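Local coordinates for protein thermospermine synthase (Medicago truncatula, PDB 6BQ7) that probably makes thermospermine by transferring an aminopropyl group from decarboxylated S-adenosylmethionine to spermidine, at residues L119-T124 and I283-R288. Residues are numbered along the deposited sequence; the frame is centred on the assembly and turned at random.
Sequences LLRHKT and IIEENR
Arg121 and Ile284 tie together two loops beside the Rossmann-like sheet of this spermidine/spermine synthase-family protein: the type I turn from Leu119 to His122, which leads from helix 114-119 toward strand 127-132, and the chain leaving helix 272-282. A single beta bridge pairs His122 with Ile283, and in it Ile284 N gives a nearly straight bond to Arg121 O (2.9 Å, 170° at the hydrogen). The arginine side chain returns the grip. Bent at chi3 (58°), it presents its guanidinium side-on, so that Arg121 NE (3.1 Å) and Arg121 NH2 (3.2 Å) both bond to Ile284 O, which lies in the guanidinium plane. NH2 also makes a weak bond to Glu285 O. Glu285 OE1 forms a salt bridge with NE, its carboxylate turned 62° from the guanidinium, while NH1 pairs with Glu118 on the preceding helix. Over one guanidinium face sits Ile283 CG2. A methionine in place of Arg121 would probably leave Ile284 O without both its side-chain donors and Glu285 without its cationic mate across the contact. Lys123 lays CG against Ile284 CG2, its NZ bonded to Gln281 O at the end of helix 272-282. The His122 ring, held through NE2 by His93 of helix 84-98, receives a CH-pi contact over one face from Ile283 CG1, 3.8 Å from the ring centroid.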
loop_
_atom_site.group_PDB
_atom_site.type_symbol
_atom_site.label_atom_id
_atom_site.label_comp_id
_atom_site.label_asym_id
_atom_site.label_seq_id
_atom_site.Cartn_x
_atom_site.Cartn_y
_atom_site.Cartn_z
ATOM N N LEU A 119 29.745 18.176 13.487
ATOM C CA LEU A 119 30.709 18.401 14.502
ATOM C C LEU A 119 31.903 19.094 13.901
ATOM O O LEU A 119 32.424 19.947 14.484
ATOM C CB LEU A 119 31.145 17.095 15.117
ATOM C CG LEU A 119 30.237 16.376 16.101
ATOM C CD1 LEU A 119 30.666 14.951 16.270
ATOM C CD2 LEU A 119 30.182 17.055 17.437
ATOM N N LEU A 120 32.315 18.722 12.717
ATOM C CA LEU A 120 33.503 19.319 12.117
ATOM C C LEU A 120 33.271 20.751 11.641
ATOM O O LEU A 120 34.228 21.414 11.221
ATOM C CB LEU A 120 34.002 18.431 10.975
ATOM C CG LEU A 120 34.515 17.078 11.473
ATOM C CD1 LEU A 120 34.517 16.056 10.325
ATOM C CD2 LEU A 120 35.917 17.221 12.065
ATOM N N ARG A 121 32.078 21.260 11.848
ATOM C CA ARG A 121 31.774 22.615 11.511
ATOM C C ARG A 121 32.252 23.529 12.639
ATOM O O ARG A 121 32.353 24.703 12.462
ATOM C CB ARG A 121 30.294 22.779 11.259
ATOM C CG ARG A 121 29.897 22.332 9.889
ATOM C CD ARG A 121 28.453 22.574 9.572
ATOM N NE ARG A 121 28.112 23.952 9.694
ATOM C CZ ARG A 121 26.952 24.396 10.093
ATOM N NH1 ARG A 121 25.992 23.591 10.424
ATOM N NH2 ARG A 121 26.760 25.670 10.169
ATOM N N HIS A 122 32.551 22.965 13.785
ATOM C CA HIS A 122 33.026 23.728 14.893
ATOM C C HIS A 122 34.515 23.922 14.842
ATOM O O HIS A 122 35.222 22.989 14.805
ATOM C CB HIS A 122 32.704 23.013 16.147
ATOM C CG HIS A 122 31.272 23.057 16.493
ATOM N ND1 HIS A 122 30.776 23.883 17.458
ATOM C CD2 HIS A 122 30.223 22.387 15.996
ATOM C CE1 HIS A 122 29.484 23.714 17.549
ATOM N NE2 HIS A 122 29.125 22.814 16.669
ATOM N N LYS A 123 34.985 25.144 14.906
ATOM C CA LYS A 123 36.415 25.401 14.821
ATOM C C LYS A 123 37.157 24.988 16.088
ATOM O O LYS A 123 38.379 24.805 16.041
ATOM C CB LYS A 123 36.650 26.883 14.513
ATOM C CG LYS A 123 36.054 27.304 13.173
ATOM C CD LYS A 123 36.513 28.694 12.750
ATOM C CE LYS A 123 35.672 29.776 13.391
ATOM N NZ LYS A 123 34.370 29.224 13.825
ATOM N N THR A 124 36.453 24.820 17.213
ATOM C CA THR A 124 37.119 24.413 18.448
ATOM C C THR A 124 37.473 22.930 18.461
ATOM O O THR A 124 38.272 22.502 19.304
ATOM C CB THR A 124 36.231 24.708 19.656
ATOM O OG1 THR A 124 35.050 23.895 19.586
ATOM C CG2 THR A 124 35.827 26.165 19.669
ATOM N N ILE A 283 30.982 28.097 14.895
ATOM C CA ILE A 283 30.585 27.315 13.760
ATOM C C ILE A 283 30.765 27.961 12.407
ATOM O O ILE A 283 30.334 29.050 12.190
ATOM C CB ILE A 283 29.120 26.878 13.918
ATOM C CG1 ILE A 283 28.891 26.353 15.308
ATOM C CG2 ILE A 283 28.752 25.802 12.938
ATOM C CD1 ILE A 283 27.527 25.807 15.557
ATOM N N ILE A 284 31.422 27.273 11.495
ATOM C CA ILE A 284 31.610 27.808 10.165
ATOM C C ILE A 284 30.364 27.568 9.416
ATOM O O ILE A 284 29.741 26.572 9.573
ATOM C CB ILE A 284 32.766 27.213 9.390
ATOM C CG1 ILE A 284 32.601 25.740 9.258
ATOM C CG2 ILE A 284 34.056 27.471 10.101
ATOM C CD1 ILE A 284 33.913 25.019 9.150
ATOM N N GLU A 285 29.912 28.627 8.791
ATOM C CA GLU A 285 28.705 28.723 8.008
ATOM C C GLU A 285 27.431 28.837 8.855
ATOM O O GLU A 285 27.459 28.676 10.037
ATOM C CB GLU A 285 28.718 27.865 6.750
ATOM C CG GLU A 285 28.239 26.447 6.781
ATOM C CD GLU A 285 29.132 25.480 6.035
ATOM O OE1 GLU A 285 29.629 24.498 6.624
ATOM O OE2 GLU A 285 29.303 25.687 4.833
ATOM N N GLU A 286 26.309 29.149 8.271
ATOM C CA GLU A 286 25.129 29.352 9.077
ATOM C C GLU A 286 24.335 28.094 9.242
ATOM O O GLU A 286 24.204 27.362 8.334
ATOM C CB GLU A 286 24.264 30.452 8.482
ATOM C CG GLU A 286 24.759 31.848 8.740
ATOM C CD GLU A 286 24.146 32.484 9.953
ATOM O OE1 GLU A 286 24.854 33.166 10.704
ATOM O OE2 GLU A 286 22.943 32.311 10.145
ATOM N N ASN A 287 23.831 27.836 10.429
ATOM C CA ASN A 287 22.959 26.704 10.621
ATOM C C ASN A 287 21.700 26.894 9.789
ATOM O O ASN A 287 21.169 27.961 9.688
ATOM C CB ASN A 287 22.531 26.594 12.053
ATOM C CG ASN A 287 23.592 26.064 12.947
ATOM O OD1 ASN A 287 23.492 26.149 14.136
ATOM N ND2 ASN A 287 24.602 25.538 12.385
ATOM N N ARG A 288 21.202 25.829 9.216
ATOM C CA ARG A 288 19.968 25.899 8.449
ATOM C C ARG A 288 18.729 25.740 9.318
ATOM O O ARG A 288 17.665 26.264 8.969
ATOM C CB ARG A 288 19.969 24.829 7.359
ATOM C CG ARG A 288 20.921 25.120 6.218
ATOM C CD ARG A 288 20.330 24.645 4.904
ATOM N NE ARG A 288 20.743 23.275 4.618
ATOM C CZ ARG A 288 19.998 22.381 3.976
ATOM N NH1 ARG A 288 20.473 21.161 3.779
ATOM N NH2 ARG A 288 18.785 22.703 3.535
#